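Local atomic coordinates of adenylosuccinate lyase (Francisella tularensis subsp. tularensis SCHU S4, PDB entry 4EEI), a protein that probably cleaves adenylosuccinate to AMP and fumarate, and SAICAR to AICAR and fumarate, in purine biosynthesis. Residues Y20-L24 / I69-C73; H89-T93 / C188-T192; T93-D99 / Q212-R216; T177-S181 / E195-A199; A220-S224 / H287-L292. One frame throughout, in Å; residues are numbered along the deposited sequence.

Contact 1 (Y20-L24 / I69-C73); sequences YAKML and IIAFC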
# COMPACT_ATOMS: atom_id res chain seq x y z
N TYR B 20 -31.38 0.24 2.19
CA TYR B 20 -32.50 -0.45 2.82
C TYR B 20 -33.46 -1.07 1.81
O TYR B 20 -34.04 -2.11 2.07
CB TYR B 20 -33.27 0.50 3.75
CG TYR B 20 -32.42 1.04 4.89
CD1 TYR B 20 -31.59 0.21 5.62
CD2 TYR B 20 -32.45 2.39 5.20
CE1 TYR B 20 -30.81 0.72 6.65
CE2 TYR B 20 -31.69 2.90 6.22
CZ TYR B 20 -30.86 2.07 6.94
OH TYR B 20 -30.10 2.60 7.96
N ALA B 21 -33.62 -0.43 0.65
CA ALA B 21 -34.50 -1.00 -0.38
C ALA B 21 -33.94 -2.34 -0.86
O ALA B 21 -34.69 -3.29 -1.13
CB ALA B 21 -34.69 -0.03 -1.53
N LYS B 22 -32.62 -2.44 -0.98
CA LYS B 22 -32.01 -3.71 -1.39
C LYS B 22 -32.10 -4.74 -0.28
O LYS B 22 -32.34 -5.92 -0.55
CB LYS B 22 -30.56 -3.49 -1.85
CG LYS B 22 -30.45 -2.65 -3.15
CD LYS B 22 -31.08 -3.37 -4.34
CE LYS B 22 -32.42 -2.78 -4.75
NZ LYS B 22 -32.31 -1.47 -5.47
N MET B 23 -31.94 -4.31 0.97
CA MET B 23 -32.14 -5.21 2.11
C MET B 23 -33.56 -5.77 2.11
O MET B 23 -33.77 -6.97 2.37
CB MET B 23 -31.85 -4.50 3.43
CG MET B 23 -30.36 -4.31 3.71
SD MET B 23 -30.09 -3.45 5.27
CE MET B 23 -28.29 -3.31 5.27
N LEU B 24 -34.52 -4.92 1.79
CA LEU B 24 -35.91 -5.35 1.74
C LEU B 24 -36.13 -6.39 0.64
O LEU B 24 -36.84 -7.38 0.84
CB LEU B 24 -36.84 -4.15 1.54
CG LEU B 24 -38.33 -4.53 1.46
CD1 LEU B 24 -38.80 -5.19 2.76
CD2 LEU B 24 -39.19 -3.31 1.14
N ILE B 69 -29.58 -3.63 11.66
CA ILE B 69 -30.51 -4.57 11.03
C ILE B 69 -31.78 -4.78 11.85
O ILE B 69 -32.88 -4.89 11.30
CB ILE B 69 -29.86 -5.92 10.70
CG1 ILE B 69 -28.53 -5.70 9.98
CG2 ILE B 69 -30.78 -6.77 9.85
CD1 ILE B 69 -28.64 -4.71 8.82
N ILE B 70 -31.62 -4.87 13.17
CA ILE B 70 -32.78 -4.91 14.06
C ILE B 70 -33.63 -3.66 13.85
O ILE B 70 -34.85 -3.74 13.78
CB ILE B 70 -32.37 -5.01 15.54
CG1 ILE B 70 -31.58 -6.29 15.81
CG2 ILE B 70 -33.59 -4.93 16.45
CD1 ILE B 70 -31.12 -6.45 17.25
N ALA B 71 -32.96 -2.52 13.73
CA ALA B 71 -33.65 -1.25 13.48
C ALA B 71 -34.40 -1.27 12.15
O ALA B 71 -35.56 -0.86 12.08
CB ALA B 71 -32.66 -0.10 13.51
N PHE B 72 -33.74 -1.73 11.09
CA PHE B 72 -34.37 -1.86 9.78
C PHE B 72 -35.57 -2.81 9.81
O PHE B 72 -36.64 -2.48 9.30
CB PHE B 72 -33.35 -2.34 8.75
CG PHE B 72 -33.97 -2.93 7.51
CD1 PHE B 72 -34.52 -2.10 6.54
CD2 PHE B 72 -34.01 -4.31 7.31
CE1 PHE B 72 -35.09 -2.63 5.40
CE2 PHE B 72 -34.58 -4.85 6.17
CZ PHE B 72 -35.12 -4.00 5.21
N CYS B 73 -35.39 -4.00 10.38
CA CYS B 73 -36.48 -4.97 10.46
C CYS B 73 -37.67 -4.40 11.23
O CYS B 73 -38.83 -4.55 10.82
CB CYS B 73 -36.01 -6.27 11.11
SG CYS B 73 -34.84 -7.19 10.10
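Phe72 and Met23 are brought together by different first torsions. In Phe72, CG lies opposite the backbone N and beside the carbonyl carbon (chi1 161°), which sends the ring off helix 68-77 toward helix 16-33. In Met23, CG stands beside its own N, and the chain then runs extended through SD to CE. Met23 stands over one face of Phe72, its CB nearest the ring plane. That CB rests above the rim of the ring, 3.8 Å from Phe72 CZ, in a CH-pi contact, while Met23 SD comes close to the ring axis, 4.6 Å from the Phe72 centroid, as a Met-aromatic contact. Farther from that plane than SD, Met23 CE ends against Ile69 CD1 at 3.8 Å, the two side chains crossing at about a right angle. Tyr20 meets Phe72 differently: the ring planes differ by only 15°, but the rings are slid apart, with centroids 5.8 Å from each other, and barely overlap. The far end of Phe72 presses on the helix backbone, CE1 lying 3.5 Å from Tyr20 O and CZ 3.6 Å from Leu24 N, two atoms already joined by a hydrogen bond of the helix. The helix segments cross at 74° with their axes 11.4 Å apart, and Phe72 spans much of this wide separation. Ile69 also packs on Ser94 and Ile98 of helix 94-131, and its side chain is near the bound AMP. The contact is thus steep helix-helix packing through an aromatic side chain, in the second shell of the nucleotide pocket of this fumarase/aspartase-type lyase.

Contact 2 (H89-T93 / C188-T192); sequences HFGVT and CILTT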
# COMPACT_ATOMS: atom_id res chain seq x y z
N HIS B 89 -37.70 -11.92 8.34
CA HIS B 89 -36.37 -12.19 8.88
C HIS B 89 -36.34 -13.48 9.71
O HIS B 89 -35.92 -13.49 10.86
CB HIS B 89 -35.89 -11.00 9.72
CG HIS B 89 -34.41 -10.97 9.93
ND1 HIS B 89 -33.54 -10.38 9.04
CD2 HIS B 89 -33.64 -11.45 10.94
CE1 HIS B 89 -32.30 -10.50 9.48
NE2 HIS B 89 -32.34 -11.15 10.64
N PHE B 90 -36.80 -14.57 9.10
CA PHE B 90 -36.89 -15.84 9.80
C PHE B 90 -35.74 -16.73 9.34
O PHE B 90 -35.52 -16.88 8.13
CB PHE B 90 -38.24 -16.48 9.49
CG PHE B 90 -38.49 -17.76 10.22
CD1 PHE B 90 -38.19 -18.98 9.62
CD2 PHE B 90 -39.06 -17.76 11.48
CE1 PHE B 90 -38.44 -20.17 10.28
CE2 PHE B 90 -39.31 -18.95 12.15
CZ PHE B 90 -39.00 -20.16 11.55
N GLY B 91 -34.99 -17.29 10.28
CA GLY B 91 -33.95 -18.25 9.97
C GLY B 91 -32.63 -17.65 9.50
O GLY B 91 -31.57 -18.25 9.70
N VAL B 92 -32.69 -16.47 8.89
CA VAL B 92 -31.48 -15.81 8.40
C VAL B 92 -30.68 -15.19 9.54
O VAL B 92 -31.22 -14.93 10.61
CB VAL B 92 -31.80 -14.69 7.40
CG1 VAL B 92 -32.25 -15.27 6.07
CG2 VAL B 92 -32.87 -13.75 7.96
N THR B 93 -29.39 -14.96 9.30
CA THR B 93 -28.58 -14.12 10.17
C THR B 93 -28.56 -12.72 9.54
O THR B 93 -28.82 -12.60 8.33
CB THR B 93 -27.15 -14.71 10.33
OG1 THR B 93 -26.47 -14.04 11.39
CG2 THR B 93 -26.37 -14.57 9.04
N CYS B 188 -29.18 -23.94 10.24
CA CYS B 188 -29.94 -24.48 11.37
C CYS B 188 -31.43 -24.51 11.03
O CYS B 188 -32.12 -25.51 11.25
CB CYS B 188 -29.75 -23.63 12.62
SG CYS B 188 -30.81 -24.21 13.99
N ILE B 189 -31.92 -23.40 10.52
CA ILE B 189 -33.34 -23.25 10.23
C ILE B 189 -33.61 -23.36 8.73
O ILE B 189 -34.54 -24.05 8.29
CB ILE B 189 -33.85 -21.89 10.73
CG1 ILE B 189 -33.51 -21.70 12.21
CG2 ILE B 189 -35.35 -21.76 10.50
CD1 ILE B 189 -34.06 -22.79 13.10
N LEU B 190 -32.80 -22.66 7.94
CA LEU B 190 -32.96 -22.65 6.49
C LEU B 190 -32.41 -23.93 5.88
O LEU B 190 -31.69 -24.68 6.54
CB LEU B 190 -32.24 -21.44 5.91
CG LEU B 190 -32.63 -20.10 6.55
CD1 LEU B 190 -31.78 -18.96 5.97
CD2 LEU B 190 -34.10 -19.84 6.34
N THR B 191 -32.75 -24.18 4.61
CA THR B 191 -32.23 -25.34 3.89
C THR B 191 -31.52 -24.82 2.65
O THR B 191 -31.77 -23.68 2.24
CB THR B 191 -33.36 -26.28 3.42
OG1 THR B 191 -34.18 -25.60 2.46
CG2 THR B 191 -34.21 -26.78 4.60
N THR B 192 -30.67 -25.63 2.04
CA THR B 192 -30.01 -25.19 0.80
C THR B 192 -31.03 -24.98 -0.33
O THR B 192 -30.81 -24.19 -1.24
CB THR B 192 -28.90 -26.13 0.34
OG1 THR B 192 -29.39 -27.48 0.32
CG2 THR B 192 -27.69 -26.03 1.29
O HOH W 1 -30.70 -21.02 9.38
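Apolar contacts make up most of the meeting of Phe90, Gly91 and Val92 with Ile189 and Leu190. Ile189 CG2 approaches the Phe90 ring obliquely, 3.5 Å from CE1, and the two side chains stand roughly at right angles. Next to it, the bare CA of Gly91 sits 3.7 Å from Ile189 CB, so that the backbones come close, with the CA atoms of these two residues 5.0 Å apart; Gly91 turns the chain here with a positive phi of 81°. Leu190 straddles the same glycine. Its CG lies beside the backbone N (chi1 -53°), and the branches then part: CD2 reaches Phe90 O at 3.7 Å, and CD1 meets Val92 CG1 at 3.7 Å. The other methyl of Val92, CG2, covers the centre of one face of the His89 ring.

Polar linkage is indirect. One water donates to Gly91 O at 2.9 Å and accepts from Ile189 N at 2.9 Å, tying the two loops through their backbones.

Several remaining backbone groups find partners beyond the two loops: Ile189 O is bonded to Arg37, whereas Gly91 N and Leu190 O are bonded to His358 and Lys420 of the second subunit. The ring of that His358 also meets Phe90 edge-to-face. The chemistry implies two loops fitted by shape and joined through water, with one backbone atom of each loop, Gly91 N and Leu190 O, bonded to the second subunit; the loop leading to Thr93, a residue of a fumarate site, is thus in direct contact with another subunit, consistent with a site built close to the subunit interface.

Contact 3 (T93-D99 / Q212-R216); sequences TSSDIID and QVIPR. With AMP (adenosine monophosphate), chain O; SIN (succinic acid), chain S; EDO (1,2-ethanediol), chain P.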
# COMPACT_ATOMS: atom_id res chain seq x y z
N THR B 93 -29.39 -14.96 9.30
CA THR B 93 -28.58 -14.12 10.17
C THR B 93 -28.56 -12.72 9.54
O THR B 93 -28.82 -12.60 8.33
CB THR B 93 -27.15 -14.71 10.33
OG1 THR B 93 -26.47 -14.04 11.39
CG2 THR B 93 -26.37 -14.57 9.04
N SER B 94 -28.30 -11.67 10.32
CA SER B 94 -28.27 -10.31 9.75
C SER B 94 -27.42 -10.22 8.49
O SER B 94 -27.82 -9.59 7.51
CB SER B 94 -27.80 -9.27 10.78
OG SER B 94 -28.66 -9.23 11.90
N SER B 95 -26.26 -10.86 8.48
CA SER B 95 -25.37 -10.71 7.34
C SER B 95 -25.78 -11.50 6.09
O SER B 95 -25.26 -11.25 5.01
CB SER B 95 -23.91 -10.98 7.72
OG SER B 95 -23.37 -9.86 8.40
N ASP B 96 -26.70 -12.45 6.23
CA ASP B 96 -27.29 -13.06 5.04
C ASP B 96 -27.98 -11.94 4.27
O ASP B 96 -27.94 -11.89 3.04
CB ASP B 96 -28.36 -14.11 5.41
CG ASP B 96 -27.77 -15.42 5.90
OD1 ASP B 96 -26.65 -15.79 5.49
OD2 ASP B 96 -28.45 -16.10 6.70
N ILE B 97 -28.61 -11.04 5.01
CA ILE B 97 -29.33 -9.94 4.38
C ILE B 97 -28.37 -8.85 3.91
O ILE B 97 -28.43 -8.39 2.77
CB ILE B 97 -30.38 -9.33 5.33
CG1 ILE B 97 -31.33 -10.41 5.87
CG2 ILE B 97 -31.16 -8.22 4.63
CD1 ILE B 97 -32.06 -11.21 4.78
N ILE B 98 -27.47 -8.43 4.80
CA ILE B 98 -26.55 -7.33 4.49
C ILE B 98 -25.68 -7.65 3.28
O ILE B 98 -25.57 -6.84 2.36
CB ILE B 98 -25.61 -7.03 5.67
CG1 ILE B 98 -26.40 -6.57 6.89
CG2 ILE B 98 -24.58 -5.97 5.27
CD1 ILE B 98 -25.58 -6.56 8.17
N ASP B 99 -25.05 -8.81 3.30
CA ASP B 99 -24.09 -9.16 2.26
C ASP B 99 -24.77 -9.45 0.93
O ASP B 99 -24.23 -9.12 -0.12
CB ASP B 99 -23.20 -10.34 2.70
CG ASP B 99 -22.16 -9.94 3.74
OD1 ASP B 99 -22.05 -8.73 4.08
OD2 ASP B 99 -21.43 -10.84 4.21
N GLN B 212 -20.91 -16.75 8.48
CA GLN B 212 -21.91 -15.74 8.77
C GLN B 212 -21.95 -14.82 7.55
O GLN B 212 -23.00 -14.31 7.17
CB GLN B 212 -21.57 -14.95 10.03
CG GLN B 212 -22.63 -13.92 10.40
CD GLN B 212 -22.60 -13.57 11.88
OE1 GLN B 212 -22.09 -12.52 12.27
NE2 GLN B 212 -23.16 -14.44 12.70
N VAL B 213 -20.78 -14.60 6.96
CA VAL B 213 -20.62 -13.62 5.90
C VAL B 213 -20.26 -14.29 4.57
O VAL B 213 -19.88 -15.46 4.54
CB VAL B 213 -19.52 -12.59 6.23
CG1 VAL B 213 -19.93 -11.77 7.45
CG2 VAL B 213 -18.19 -13.29 6.47
N ILE B 214 -20.40 -13.55 3.48
CA ILE B 214 -19.81 -13.93 2.20
C ILE B 214 -18.34 -13.57 2.29
O ILE B 214 -18.00 -12.50 2.81
CB ILE B 214 -20.50 -13.15 1.08
CG1 ILE B 214 -21.88 -13.76 0.79
CG2 ILE B 214 -19.65 -13.12 -0.19
CD1 ILE B 214 -22.67 -13.03 -0.29
N PRO B 215 -17.44 -14.45 1.81
CA PRO B 215 -16.00 -14.16 1.97
C PRO B 215 -15.57 -12.91 1.21
O PRO B 215 -16.06 -12.64 0.10
CB PRO B 215 -15.31 -15.43 1.42
CG PRO B 215 -16.36 -16.08 0.53
CD PRO B 215 -17.68 -15.76 1.17
N ARG B 216 -14.66 -12.15 1.80
CA ARG B 216 -14.35 -10.82 1.28
C ARG B 216 -13.39 -10.80 0.10
O ARG B 216 -13.10 -9.73 -0.44
CB ARG B 216 -13.84 -9.91 2.40
CG ARG B 216 -14.83 -8.80 2.78
CD ARG B 216 -16.20 -9.37 3.15
NE ARG B 216 -17.22 -8.32 3.27
CZ ARG B 216 -18.52 -8.57 3.45
NH1 ARG B 216 -18.95 -9.82 3.53
NH2 ARG B 216 -19.38 -7.57 3.55
P AMP O . -20.33 -0.50 12.12
O1P AMP O . -20.44 0.98 12.36
O2P AMP O . -19.14 -1.15 12.78
O3P AMP O . -20.56 -0.92 10.69
O5' AMP O . -21.59 -1.12 12.91
C5' AMP O . -21.96 -2.49 12.73
C4' AMP O . -23.41 -2.68 13.17
O4' AMP O . -23.79 -4.05 12.99
C3' AMP O . -23.59 -2.35 14.64
O3' AMP O . -24.74 -1.52 14.79
C2' AMP O . -23.83 -3.68 15.32
O2' AMP O . -24.79 -3.55 16.37
C1' AMP O . -24.37 -4.56 14.20
N9 AMP O . -24.00 -5.98 14.42
C8 AMP O . -23.53 -6.50 15.56
N7 AMP O . -23.30 -7.83 15.42
C5 AMP O . -23.63 -8.17 14.16
C6 AMP O . -23.62 -9.41 13.35
N6 AMP O . -23.21 -10.59 13.88
N1 AMP O . -24.05 -9.33 12.08
C2 AMP O . -24.46 -8.16 11.54
N3 AMP O . -24.49 -7.00 12.21
C4 AMP O . -24.09 -6.94 13.50
C1 SIN S . -24.17 -12.17 16.27
O1 SIN S . -23.69 -11.76 17.35
O2 SIN S . -23.87 -13.28 15.77
C2 SIN S . -25.14 -11.28 15.54
C3 SIN S . -26.23 -12.12 14.88
C4 SIN S . -27.16 -11.22 14.11
O3 SIN S . -28.01 -11.75 13.36
O4 SIN S . -27.04 -9.99 14.23
C1 EDO P . -20.06 -8.91 -2.29
O1 EDO P . -19.07 -9.94 -2.19
C2 EDO P . -20.94 -8.89 -1.04
O2 EDO P . -21.59 -10.16 -0.91
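The Asp99 carboxylate meets the NH1/NH2 edge of the Arg216 guanidinium, the two planes turned 51° apart. The acceptors lie near the guanidinium plane, yet both nitrogens come from well above the carboxylate plane, NH1 to Asp99 OD2 at 2.8 Å and NH2 to Asp99 OD1 at 3.0 Å, in an end-on salt bridge. Asp99 OD2 accepts a further bond, nearly in its plane on the anti side, from Ile214 N at 3.0 Å. Bent at chi2, Arg216 also gives NH1 to Ile214 O at 2.9 Å, and its NE pairs with Glu309. The Gln212 amide faces the ligands: OE1 accepts from AMP N6 at 2.8 Å as well as from Arg301, while NE2 is bonded to Ala183 O and more weakly to the succinate. Ser94 grips the succinate with two bonds, OG to O4 at 2.9 Å and N to O3 at 3.1 Å. Between them the two segments contact AMP, a reaction product, and succinate, which resembles the other product, fumarate. In the fold, the start of helix 94-131 lies against the loop leading into helix 217-244; helix 16-33 packs on Ile97 and Ile98, and Ser140 of the second subunit packs on Gln212.

Contact 4 (T177-S181 / E195-A199); sequences TVQFS and EKKAA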
# COMPACT_ATOMS: atom_id res chain seq x y z
N THR B 177 -22.16 -13.09 -5.47
CA THR B 177 -22.99 -14.18 -4.98
C THR B 177 -23.95 -13.66 -3.92
O THR B 177 -23.84 -12.51 -3.49
CB THR B 177 -22.13 -15.26 -4.28
OG1 THR B 177 -21.34 -14.63 -3.26
CG2 THR B 177 -21.20 -15.98 -5.28
N VAL B 178 -24.87 -14.51 -3.49
CA VAL B 178 -25.68 -14.22 -2.32
C VAL B 178 -25.60 -15.39 -1.35
O VAL B 178 -25.10 -16.47 -1.70
CB VAL B 178 -27.14 -13.93 -2.71
CG1 VAL B 178 -27.22 -12.67 -3.58
CG2 VAL B 178 -27.72 -15.13 -3.44
N GLN B 179 -26.09 -15.20 -0.12
CA GLN B 179 -26.10 -16.28 0.85
C GLN B 179 -27.37 -16.24 1.68
O GLN B 179 -27.86 -15.17 2.03
CB GLN B 179 -24.88 -16.20 1.79
CG GLN B 179 -24.80 -14.88 2.57
CD GLN B 179 -24.12 -15.03 3.93
OE1 GLN B 179 -23.87 -16.15 4.39
NE2 GLN B 179 -23.84 -13.91 4.59
N PHE B 180 -27.92 -17.41 1.98
CA PHE B 180 -28.96 -17.52 2.99
C PHE B 180 -28.66 -18.77 3.80
O PHE B 180 -29.36 -19.78 3.69
CB PHE B 180 -30.35 -17.60 2.34
CG PHE B 180 -30.70 -16.39 1.50
CD1 PHE B 180 -31.33 -15.29 2.07
CD2 PHE B 180 -30.41 -16.37 0.14
CE1 PHE B 180 -31.66 -14.18 1.30
CE2 PHE B 180 -30.74 -15.25 -0.65
CZ PHE B 180 -31.36 -14.16 -0.06
N SER B 181 -27.59 -18.71 4.59
CA SER B 181 -27.06 -19.90 5.24
C SER B 181 -27.18 -19.87 6.77
O SER B 181 -26.83 -20.83 7.44
CB SER B 181 -25.59 -20.11 4.83
OG SER B 181 -24.82 -18.94 5.05
N GLU B 195 -32.41 -21.47 0.21
CA GLU B 195 -31.37 -20.55 -0.22
C GLU B 195 -31.34 -20.45 -1.74
O GLU B 195 -31.29 -19.35 -2.29
CB GLU B 195 -30.02 -21.05 0.29
CG GLU B 195 -28.86 -20.19 -0.15
CD GLU B 195 -27.55 -20.66 0.45
OE1 GLU B 195 -27.28 -21.88 0.39
OE2 GLU B 195 -26.79 -19.80 0.94
N LYS B 196 -31.38 -21.59 -2.41
CA LYS B 196 -31.32 -21.64 -3.87
C LYS B 196 -32.52 -20.93 -4.53
O LYS B 196 -32.36 -20.20 -5.52
CB LYS B 196 -31.25 -23.11 -4.32
CG LYS B 196 -30.93 -23.30 -5.79
CD LYS B 196 -29.58 -22.69 -6.13
CE LYS B 196 -29.20 -22.94 -7.58
NZ LYS B 196 -30.25 -22.47 -8.53
N LYS B 197 -33.71 -21.16 -3.99
CA LYS B 197 -34.91 -20.50 -4.52
C LYS B 197 -34.81 -18.99 -4.37
O LYS B 197 -35.11 -18.23 -5.29
CB LYS B 197 -36.17 -21.02 -3.83
CG LYS B 197 -36.52 -22.46 -4.17
CD LYS B 197 -37.71 -22.94 -3.33
CE LYS B 197 -38.00 -24.42 -3.57
NZ LYS B 197 -38.86 -24.99 -2.49
N ALA B 198 -34.39 -18.55 -3.19
CA ALA B 198 -34.25 -17.13 -2.92
C ALA B 198 -33.20 -16.50 -3.84
O ALA B 198 -33.39 -15.40 -4.34
CB ALA B 198 -33.88 -16.91 -1.47
N ALA B 199 -32.08 -17.20 -4.03
CA ALA B 199 -31.02 -16.72 -4.92
C ALA B 199 -31.51 -16.61 -6.36
O ALA B 199 -31.16 -15.67 -7.08
CB ALA B 199 -29.79 -17.63 -4.84
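Glu195 reaches from helix 192-202 to the backbone of Phe180. With CG opposite the backbone N (chi1 178°) and the chain extended beyond it, each atom meets the loop in turn: Glu195 CB lies 3.7 Å from Phe180 O, Glu195 CG 3.9 Å from Phe180 CB, and Glu195 CD 3.6 Å from Phe180 N. At the tip, Glu195 OE2 accepts the Phe180 N-H at 2.8 Å. The bond is nearly straight (168°) and arrives on the anti side of the oxygen, 22° out of the carboxylate plane. The other oxygen, OE1, is held by the hydroxyl of Tyr187 and by a salt bridge to Arg428 of the second subunit.

Beside this bond the contact is apolar. Ala198 CB sits over one face of the Phe180 ring, toward its rim, in a CH-pi contact 3.9 Å from the centroid of Phe180. Val178 CG2 touches Ala199 CB at 3.5 Å, one turn further from the carboxylate. Val26 and Ile30 of helix 16-33 also pack on Phe180, which thereby bridges two helices.

Phe180 O, buried here, has no hydrogen-bond partner in the model. Glu195 is thus a buried carboxylate whose two oxygens divide the work, OE2 fixing the loop backbone and OE1 held by Tyr187 and by Arg428 of the second subunit; the arginine would be expected to stabilise its ionised form.

Contact 5 (A220-S224 / H287-L292); sequences AKLIS and HVSIAL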
# COMPACT_ATOMS: atom_id res chain seq x y z
N ALA B 220 -12.49 -8.10 -2.87
CA ALA B 220 -11.09 -7.74 -3.05
C ALA B 220 -10.66 -7.97 -4.50
O ALA B 220 -9.83 -7.23 -5.03
CB ALA B 220 -10.20 -8.52 -2.10
N LYS B 221 -11.21 -9.00 -5.14
CA LYS B 221 -10.84 -9.27 -6.52
C LYS B 221 -11.29 -8.12 -7.41
O LYS B 221 -10.53 -7.65 -8.26
CB LYS B 221 -11.46 -10.59 -7.00
CG LYS B 221 -11.28 -10.80 -8.51
CD LYS B 221 -11.63 -12.23 -8.93
CE LYS B 221 -11.47 -12.41 -10.44
NZ LYS B 221 -11.78 -13.82 -10.84
N LEU B 222 -12.53 -7.66 -7.22
CA LEU B 222 -13.07 -6.56 -8.01
C LEU B 222 -12.28 -5.28 -7.78
O LEU B 222 -11.94 -4.57 -8.73
CB LEU B 222 -14.55 -6.33 -7.67
CG LEU B 222 -15.21 -5.11 -8.34
CD1 LEU B 222 -15.13 -5.20 -9.86
CD2 LEU B 222 -16.67 -4.96 -7.91
N ILE B 223 -12.01 -4.98 -6.51
CA ILE B 223 -11.23 -3.79 -6.17
C ILE B 223 -9.82 -3.86 -6.77
O ILE B 223 -9.26 -2.84 -7.17
CB ILE B 223 -11.20 -3.58 -4.64
CG1 ILE B 223 -12.63 -3.43 -4.12
CG2 ILE B 223 -10.35 -2.38 -4.25
CD1 ILE B 223 -13.36 -2.22 -4.67
N SER B 224 -9.25 -5.07 -6.84
CA SER B 224 -7.95 -5.26 -7.50
C SER B 224 -8.02 -4.95 -8.99
O SER B 224 -7.07 -4.38 -9.56
CB SER B 224 -7.45 -6.69 -7.29
OG SER B 224 -7.16 -6.90 -5.92
N HIS B 287 -7.31 1.94 -2.21
CA HIS B 287 -8.36 1.05 -1.71
C HIS B 287 -8.00 -0.42 -1.79
O HIS B 287 -8.62 -1.24 -1.10
CB HIS B 287 -9.65 1.27 -2.50
CG HIS B 287 -10.24 2.63 -2.34
ND1 HIS B 287 -11.10 3.18 -3.27
CD2 HIS B 287 -10.11 3.57 -1.36
CE1 HIS B 287 -11.47 4.39 -2.88
NE2 HIS B 287 -10.89 4.64 -1.72
N VAL B 288 -7.05 -0.76 -2.66
CA VAL B 288 -6.67 -2.15 -2.85
C VAL B 288 -6.22 -2.80 -1.54
O VAL B 288 -6.66 -3.89 -1.19
CB VAL B 288 -5.59 -2.32 -3.94
CG1 VAL B 288 -5.17 -3.76 -4.03
CG2 VAL B 288 -6.13 -1.84 -5.30
N SER B 289 -5.35 -2.13 -0.79
CA SER B 289 -4.87 -2.68 0.47
C SER B 289 -5.99 -2.85 1.49
O SER B 289 -6.01 -3.82 2.24
CB SER B 289 -3.77 -1.81 1.06
OG SER B 289 -4.28 -0.53 1.39
N ILE B 290 -6.93 -1.91 1.52
CA ILE B 290 -8.08 -2.03 2.42
C ILE B 290 -8.85 -3.31 2.11
O ILE B 290 -9.18 -4.09 3.02
CB ILE B 290 -9.05 -0.83 2.31
CG1 ILE B 290 -8.31 0.50 2.52
CG2 ILE B 290 -10.15 -0.95 3.33
CD1 ILE B 290 -9.17 1.75 2.19
N ALA B 291 -9.12 -3.54 0.83
CA ALA B 291 -9.89 -4.70 0.41
C ALA B 291 -9.18 -5.98 0.77
O ALA B 291 -9.81 -6.94 1.22
CB ALA B 291 -10.15 -4.65 -1.08
N LEU B 292 -7.86 -6.01 0.58
CA LEU B 292 -7.07 -7.22 0.86
C LEU B 292 -7.06 -7.51 2.36
O LEU B 292 -7.20 -8.67 2.79
CB LEU B 292 -5.64 -7.06 0.35
CG LEU B 292 -5.48 -7.02 -1.17
CD1 LEU B 292 -4.02 -6.73 -1.54
CD2 LEU B 292 -5.92 -8.35 -1.78
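Ala220 and Ala291 form the tight part of this contact, where the small residues let the two antiparallel helix segments, at 167°, approach to 8.7 Å between axes. Ala291 CB comes within 3.8 Å of Ala220 CA, and in return Ala220 CB lies 3.7 Å from Ala291 O. One turn along, Ile223 continues the close packing: its CB is 3.9 Å from Ala291 CB, and its CG2 rests on His287 O.

Two pairs on the other flank are looser. Ser224 OG is 4.2 Å from Val288 CG1, and Leu292 CD2 remains 4.3 Å from Ala220 CB, although the other methyl of the valine, Val288 CG2, still reaches Ile223 O at 3.8 Å. This looser flank is buried too, covered by Leu228 of the second subunit, which packs on Ala220, Ser224 and Leu292. Ser224 keeps its hydroxyl inside its own helix: OG, beside the backbone N (chi1 -66°), donates to Ala220 O at 2.8 Å, from the face of that carbonyl opposite to the one met by Ser224 N.

Helix 304-333 closes over the tight side, with Tyr312 on Ile223 and Ala291 and with Asn316 bonded to His287. Leu222 packs on helices 94-131 and 151-173. Helices 217-244 and 272-293 lie side by side within the long central helical bundle through which subunits of this superfamily assemble.

Overall arrangement
Contacts 1 to 4 cluster at one end of the chain, around the bound AMP and succinate. Contact 3 lines the pocket and shares Thr93 with contact 2, their centres about 12 Å apart. Contact 1, about 13 Å from contact 3 between centres, backs it through Ile69 and Ile98. Contact 4 touches contact 3 where Gln179 NE2 lies 2.7 Å from Gln212 O, a probable hydrogen bond. Contacts 2 and 4 meet where Leu190 CD1 packs 3.4 Å from Phe180 O. Contact 5 lies in the central bundle, its centre about 18 Å from that of contact 3 and linked by sequence. Ser140 of the second subunit and Tyr5 of the third also bind these ligands.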